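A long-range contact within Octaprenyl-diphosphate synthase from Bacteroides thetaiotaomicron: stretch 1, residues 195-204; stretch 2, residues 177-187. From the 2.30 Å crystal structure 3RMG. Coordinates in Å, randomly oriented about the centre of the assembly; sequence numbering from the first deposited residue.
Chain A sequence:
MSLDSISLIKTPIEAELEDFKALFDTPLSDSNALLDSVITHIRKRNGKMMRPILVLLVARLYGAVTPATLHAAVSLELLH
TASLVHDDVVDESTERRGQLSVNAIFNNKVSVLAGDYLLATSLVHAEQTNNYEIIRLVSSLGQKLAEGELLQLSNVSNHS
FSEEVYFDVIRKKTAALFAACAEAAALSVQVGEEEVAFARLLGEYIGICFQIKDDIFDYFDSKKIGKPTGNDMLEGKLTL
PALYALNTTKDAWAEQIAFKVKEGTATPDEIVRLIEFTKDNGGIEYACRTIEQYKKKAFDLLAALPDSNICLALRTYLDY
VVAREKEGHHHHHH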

ATOM      1  N   GLU A 195      14.388  -4.473 -26.509  1.00 47.58           N
ATOM      2  CA  GLU A 195      13.492  -5.602 -26.333  1.00 43.73           C
ATOM      3  C   GLU A 195      12.512  -5.321 -25.204  1.00 39.81           C
ATOM      4  O   GLU A 195      11.306  -5.592 -25.324  1.00 44.39           O
ATOM      5  CB  GLU A 195      14.294  -6.883 -26.099  1.00 52.35           C
ATOM      6  CG  GLU A 195      15.178  -7.258 -27.294  1.00 62.07           C
ATOM      7  CD  GLU A 195      16.488  -7.918 -26.891  1.00 84.00           C
ATOM      8  OE1 GLU A 195      17.188  -7.381 -26.000  1.00 89.82           O
ATOM      9  OE2 GLU A 195      16.825  -8.967 -27.483  1.00 89.01           O
ATOM     10  N   VAL A 196      13.021  -4.746 -24.117  1.00 36.48           N
ATOM     11  CA  VAL A 196      12.184  -4.287 -23.006  1.00 32.67           C
ATOM     12  C   VAL A 196      11.176  -3.249 -23.506  1.00 36.42           C
ATOM     13  O   VAL A 196       9.997  -3.320 -23.179  1.00 43.41           O
ATOM     14  CB  VAL A 196      13.054  -3.693 -21.873  1.00 38.07           C
ATOM     15  CG1 VAL A 196      12.215  -2.964 -20.881  1.00 31.18           C
ATOM     16  CG2 VAL A 196      13.845  -4.803 -21.177  1.00 39.75           C
ATOM     17  N   ALA A 197      11.636  -2.304 -24.326  1.00 36.03           N
ATOM     18  CA  ALA A 197      10.743  -1.299 -24.905  1.00 36.21           C
ATOM     19  C   ALA A 197       9.743  -1.949 -25.858  1.00 37.82           C
ATOM     20  O   ALA A 197       8.556  -1.573 -25.915  1.00 35.33           O
ATOM     21  CB  ALA A 197      11.546  -0.201 -25.638  1.00 35.64           C
ATOM     22  N   PHE A 198      10.222  -2.926 -26.616  1.00 30.29           N
ATOM     23  CA  PHE A 198       9.343  -3.665 -27.511  1.00 31.70           C
ATOM     24  C   PHE A 198       8.245  -4.403 -26.730  1.00 33.17           C
ATOM     25  O   PHE A 198       7.080  -4.413 -27.134  1.00 34.35           O
ATOM     26  CB  PHE A 198      10.173  -4.621 -28.356  1.00 26.93           C
ATOM     27  CG  PHE A 198       9.391  -5.734 -28.991  1.00 31.89           C
ATOM     28  CD1 PHE A 198       8.893  -6.781 -28.218  1.00 41.33           C
ATOM     29  CD2 PHE A 198       9.225  -5.785 -30.374  1.00 31.99           C
ATOM     30  CE1 PHE A 198       8.196  -7.844 -28.808  1.00 42.54           C
ATOM     31  CE2 PHE A 198       8.536  -6.837 -30.966  1.00 39.99           C
ATOM     32  CZ  PHE A 198       8.019  -7.872 -30.175  1.00 33.08           C
ATOM     33  N   ALA A 199       8.615  -4.999 -25.600  1.00 31.73           N
ATOM     34  CA  ALA A 199       7.671  -5.785 -24.800  1.00 27.63           C
ATOM     35  C   ALA A 199       6.633  -4.866 -24.170  1.00 33.74           C
ATOM     36  O   ALA A 199       5.431  -5.193 -24.148  1.00 35.49           O
ATOM     37  CB  ALA A 199       8.417  -6.567 -23.710  1.00 27.64           C
ATOM     38  N   ARG A 200       7.093  -3.720 -23.661  1.00 30.94           N
ATOM     39  CA  ARG A 200       6.189  -2.726 -23.063  1.00 31.01           C
ATOM     40  C   ARG A 200       5.095  -2.263 -24.029  1.00 35.68           C
ATOM     41  O   ARG A 200       3.908  -2.288 -23.698  1.00 34.13           O
ATOM     42  CB  ARG A 200       6.965  -1.508 -22.526  1.00 37.89           C
ATOM     43  CG  ARG A 200       6.120  -0.568 -21.601  1.00 29.41           C
ATOM     44  CD  ARG A 200       6.520   0.912 -21.766  1.00 36.68           C
ATOM     45  NE  ARG A 200       6.170   1.387 -23.110  1.00 48.80           N
ATOM     46  CZ  ARG A 200       4.977   1.881 -23.448  1.00 46.41           C
ATOM     47  NH1 ARG A 200       4.018   2.000 -22.531  1.00 48.13           N
ATOM     48  NH2 ARG A 200       4.741   2.259 -24.700  1.00 44.11           N
ATOM     49  N   LEU A 201       5.483  -1.840 -25.223  1.00 32.08           N
ATOM     50  CA  LEU A 201       4.500  -1.463 -26.247  1.00 33.26           C
ATOM     51  C   LEU A 201       3.524  -2.601 -26.582  1.00 30.41           C
ATOM     52  O   LEU A 201       2.305  -2.409 -26.631  1.00 32.46           O
ATOM     53  CB  LEU A 201       5.227  -1.031 -27.506  1.00 29.88           C
ATOM     54  CG  LEU A 201       4.390  -0.373 -28.587  1.00 42.39           C
ATOM     55  CD1 LEU A 201       3.576   0.768 -27.982  1.00 36.58           C
ATOM     56  CD2 LEU A 201       5.297   0.116 -29.724  1.00 37.20           C
ATOM     57  N   LEU A 202       4.063  -3.784 -26.843  1.00 32.27           N
ATOM     58  CA  LEU A 202       3.239  -4.978 -26.986  1.00 29.47           C
ATOM     59  C   LEU A 202       2.186  -5.086 -25.877  1.00 32.21           C
ATOM     60  O   LEU A 202       0.999  -5.204 -26.147  1.00 30.30           O
ATOM     61  CB  LEU A 202       4.112  -6.229 -26.946  1.00 32.15           C
ATOM     62  CG  LEU A 202       3.322  -7.511 -27.176  1.00 31.61           C
ATOM     63  CD1 LEU A 202       2.591  -7.431 -28.534  1.00 33.75           C
ATOM     64  CD2 LEU A 202       4.250  -8.712 -27.118  1.00 34.69           C
ATOM     65  N   GLY A 203       2.625  -5.047 -24.622  1.00 28.85           N
ATOM     66  CA  GLY A 203       1.695  -5.246 -23.524  1.00 28.38           C
ATOM     67  C   GLY A 203       0.691  -4.117 -23.488  1.00 39.25           C
ATOM     68  O   GLY A 203      -0.483  -4.303 -23.133  1.00 35.65           O
ATOM     69  N   GLU A 204       1.147  -2.921 -23.838  1.00 35.07           N
ATOM     70  CA  GLU A 204       0.239  -1.794 -23.828  1.00 36.78           C
ATOM     71  C   GLU A 204      -0.835  -2.004 -24.889  1.00 37.74           C
ATOM     72  O   GLU A 204      -2.012  -1.790 -24.619  1.00 31.61           O
ATOM     73  CB  GLU A 204       0.965  -0.466 -24.043  1.00 27.65           C
ATOM     74  CG  GLU A 204       0.006   0.711 -24.207  1.00 46.29           C
ATOM     75  CD  GLU A 204       0.733   2.041 -24.210  1.00 52.48           C
ATOM     76  OE1 GLU A 204       0.814   2.678 -25.284  1.00 52.55           O
ATOM     77  OE2 GLU A 204       1.244   2.431 -23.139  1.00 56.62           O
TER
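Stretch 2 177-187: LFAACAEAAAL

Stretch 2 is helical throughout, as is stretch 1, and both helices extend beyond the residues considered here. The two run in nearly opposite directions. The angle between their N-to-C directions is 151°, and the axes approach to 6.8 Å. Most of the residues pointing toward the other helix are alanines, and Gly203 has no side chain; there the lack of a CB lets the backbones come close. No hydrogen bond links the two stretches; the contact is one of packing, burying 497 Å² in total.

At the start of stretch 1, Glu195 barely touches stretch 2. Val196 lies near the C-terminal end of stretch 2. Its CG2 is 3.8 Å from Ala186 CB and 3.7 Å from Leu187 CD2. Its CG1 lies 3.5 Å from Glu183 CG, so the valine packs on the aliphatic part of that glutamate. Leu187 is in the m rotamer at chi1, and its end comes nearer to stretch 1 than its CA-to-CB bond suggests. Ala197 and Phe198 make no contact.

Ala199 points toward stretch 2. Its CB lies 4.0 Å from Ala186 CB and 4.2 Å from Ala182 CB, while its O is 3.1 Å from Ala182 CB. Arg200 comes next. Its CG is 3.7 Å from Glu183 OE2 and 3.9 Å from Ala179 CB. The end of its side chain leads away, and NH1 forms a salt bridge with Glu204 OE2 at 2.9 Å, within stretch 1. Leu201 and Leu202 make no contact.

Gly203 marks the tightest backbone approach, its CA lying 4.0 Å from Ala179 CA. A CB here would clash with Phe178 O and Ala182 CB. Gly203 O is 3.3 Å from Phe178 CB; the end of the phenylalanine side chain leads away. Glu204 closes the contact, with its CB 3.9 Å from Ala179 CB.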

ATOM      1  N   LEU A 177      -0.941  -1.615 -16.562  1.00 37.46           N
ATOM      2  CA  LEU A 177      -0.667  -2.890 -15.904  1.00 40.90           C
ATOM      3  C   LEU A 177      -0.198  -3.952 -16.907  1.00 43.43           C
ATOM      4  O   LEU A 177       0.812  -4.624 -16.680  1.00 43.36           O
ATOM      5  CB  LEU A 177      -1.903  -3.392 -15.152  1.00 43.45           C
ATOM      6  CG  LEU A 177      -1.747  -4.703 -14.369  1.00 54.04           C
ATOM      7  CD1 LEU A 177      -0.582  -4.632 -13.385  1.00 46.17           C
ATOM      8  CD2 LEU A 177      -3.046  -5.048 -13.636  1.00 58.41           C
ATOM      9  N   PHE A 178      -0.934  -4.121 -18.006  1.00 37.46           N
ATOM     10  CA  PHE A 178      -0.504  -5.059 -19.035  1.00 37.85           C
ATOM     11  C   PHE A 178       0.898  -4.708 -19.587  1.00 37.13           C
ATOM     12  O   PHE A 178       1.718  -5.590 -19.788  1.00 34.55           O
ATOM     13  CB  PHE A 178      -1.524  -5.158 -20.168  1.00 34.31           C
ATOM     14  CG  PHE A 178      -2.679  -6.076 -19.870  1.00 42.09           C
ATOM     15  CD1 PHE A 178      -3.772  -5.628 -19.135  1.00 38.66           C
ATOM     16  CD2 PHE A 178      -2.680  -7.385 -20.339  1.00 44.72           C
ATOM     17  CE1 PHE A 178      -4.845  -6.474 -18.871  1.00 44.67           C
ATOM     18  CE2 PHE A 178      -3.740  -8.234 -20.084  1.00 45.74           C
ATOM     19  CZ  PHE A 178      -4.829  -7.777 -19.346  1.00 50.91           C
ATOM     20  N   ALA A 179       1.164  -3.432 -19.834  1.00 36.70           N
ATOM     21  CA  ALA A 179       2.494  -3.005 -20.299  1.00 35.50           C
ATOM     22  C   ALA A 179       3.544  -3.347 -19.249  1.00 36.56           C
ATOM     23  O   ALA A 179       4.630  -3.834 -19.571  1.00 41.53           O
ATOM     24  CB  ALA A 179       2.511  -1.504 -20.583  1.00 34.74           C
ATOM     25  N   ALA A 180       3.211  -3.111 -17.985  1.00 38.64           N
ATOM     26  CA  ALA A 180       4.128  -3.412 -16.900  1.00 36.88           C
ATOM     27  C   ALA A 180       4.418  -4.906 -16.872  1.00 40.71           C
ATOM     28  O   ALA A 180       5.568  -5.331 -16.726  1.00 37.68           O
ATOM     29  CB  ALA A 180       3.561  -2.938 -15.563  1.00 40.55           C
ATOM     30  N   CYS A 181       3.379  -5.718 -17.036  1.00 36.11           N
ATOM     31  CA  CYS A 181       3.592  -7.159 -17.047  1.00 35.97           C
ATOM     32  C   CYS A 181       4.611  -7.575 -18.108  1.00 38.93           C
ATOM     33  O   CYS A 181       5.572  -8.299 -17.819  1.00 40.80           O
ATOM     34  CB  CYS A 181       2.263  -7.886 -17.261  1.00 41.75           C
ATOM     35  SG  CYS A 181       1.206  -7.827 -15.775  1.00 48.08           S
ATOM     36  N   ALA A 182       4.396  -7.124 -19.340  1.00 32.85           N
ATOM     37  CA  ALA A 182       5.269  -7.494 -20.441  1.00 33.92           C
ATOM     38  C   ALA A 182       6.687  -6.931 -20.224  1.00 31.80           C
ATOM     39  O   ALA A 182       7.662  -7.646 -20.359  1.00 37.05           O
ATOM     40  CB  ALA A 182       4.678  -7.002 -21.755  1.00 32.85           C
ATOM     41  N   GLU A 183       6.781  -5.656 -19.853  1.00 28.92           N
ATOM     42  CA  GLU A 183       8.072  -5.009 -19.593  1.00 32.19           C
ATOM     43  C   GLU A 183       8.873  -5.746 -18.529  1.00 34.17           C
ATOM     44  O   GLU A 183      10.066  -6.022 -18.705  1.00 39.47           O
ATOM     45  CB  GLU A 183       7.882  -3.544 -19.173  1.00 27.86           C
ATOM     46  CG  GLU A 183       9.208  -2.753 -19.150  1.00 38.28           C
ATOM     47  CD  GLU A 183       9.033  -1.301 -18.749  1.00 44.60           C
ATOM     48  OE1 GLU A 183      10.025  -0.560 -18.834  1.00 53.13           O
ATOM     49  OE2 GLU A 183       7.908  -0.896 -18.367  1.00 42.77           O
ATOM     50  N   ALA A 184       8.215  -6.056 -17.421  1.00 33.47           N
ATOM     51  CA  ALA A 184       8.831  -6.838 -16.351  1.00 37.10           C
ATOM     52  C   ALA A 184       9.250  -8.222 -16.847  1.00 40.02           C
ATOM     53  O   ALA A 184      10.310  -8.741 -16.460  1.00 37.69           O
ATOM     54  CB  ALA A 184       7.865  -6.969 -15.168  1.00 37.02           C
ATOM     55  N   ALA A 185       8.429  -8.827 -17.706  1.00 36.11           N
ATOM     56  CA  ALA A 185       8.793 -10.136 -18.256  1.00 38.80           C
ATOM     57  C   ALA A 185      10.161 -10.070 -18.938  1.00 35.22           C
ATOM     58  O   ALA A 185      10.992 -10.934 -18.708  1.00 42.01           O
ATOM     59  CB  ALA A 185       7.717 -10.671 -19.225  1.00 30.92           C
ATOM     60  N   ALA A 186      10.386  -9.040 -19.757  1.00 33.19           N
ATOM     61  CA  ALA A 186      11.672  -8.852 -20.468  1.00 38.48           C
ATOM     62  C   ALA A 186      12.856  -8.517 -19.544  1.00 36.61           C
ATOM     63  O   ALA A 186      13.910  -9.118 -19.642  1.00 43.94           O
ATOM     64  CB  ALA A 186      11.542  -7.769 -21.580  1.00 31.31           C
ATOM     65  N   LEU A 187      12.692  -7.541 -18.663  1.00 36.82           N
ATOM     66  CA  LEU A 187      13.719  -7.275 -17.668  1.00 37.92           C
ATOM     67  C   LEU A 187      14.128  -8.545 -16.901  1.00 40.29           C
ATOM     68  O   LEU A 187      15.309  -8.739 -16.592  1.00 39.51           O
ATOM     69  CB  LEU A 187      13.249  -6.210 -16.681  1.00 36.82           C
ATOM     70  CG  LEU A 187      13.044  -4.808 -17.257  1.00 36.57           C
ATOM     71  CD1 LEU A 187      12.155  -3.980 -16.319  1.00 28.92           C
ATOM     72  CD2 LEU A 187      14.367  -4.123 -17.547  1.00 32.76           C
TER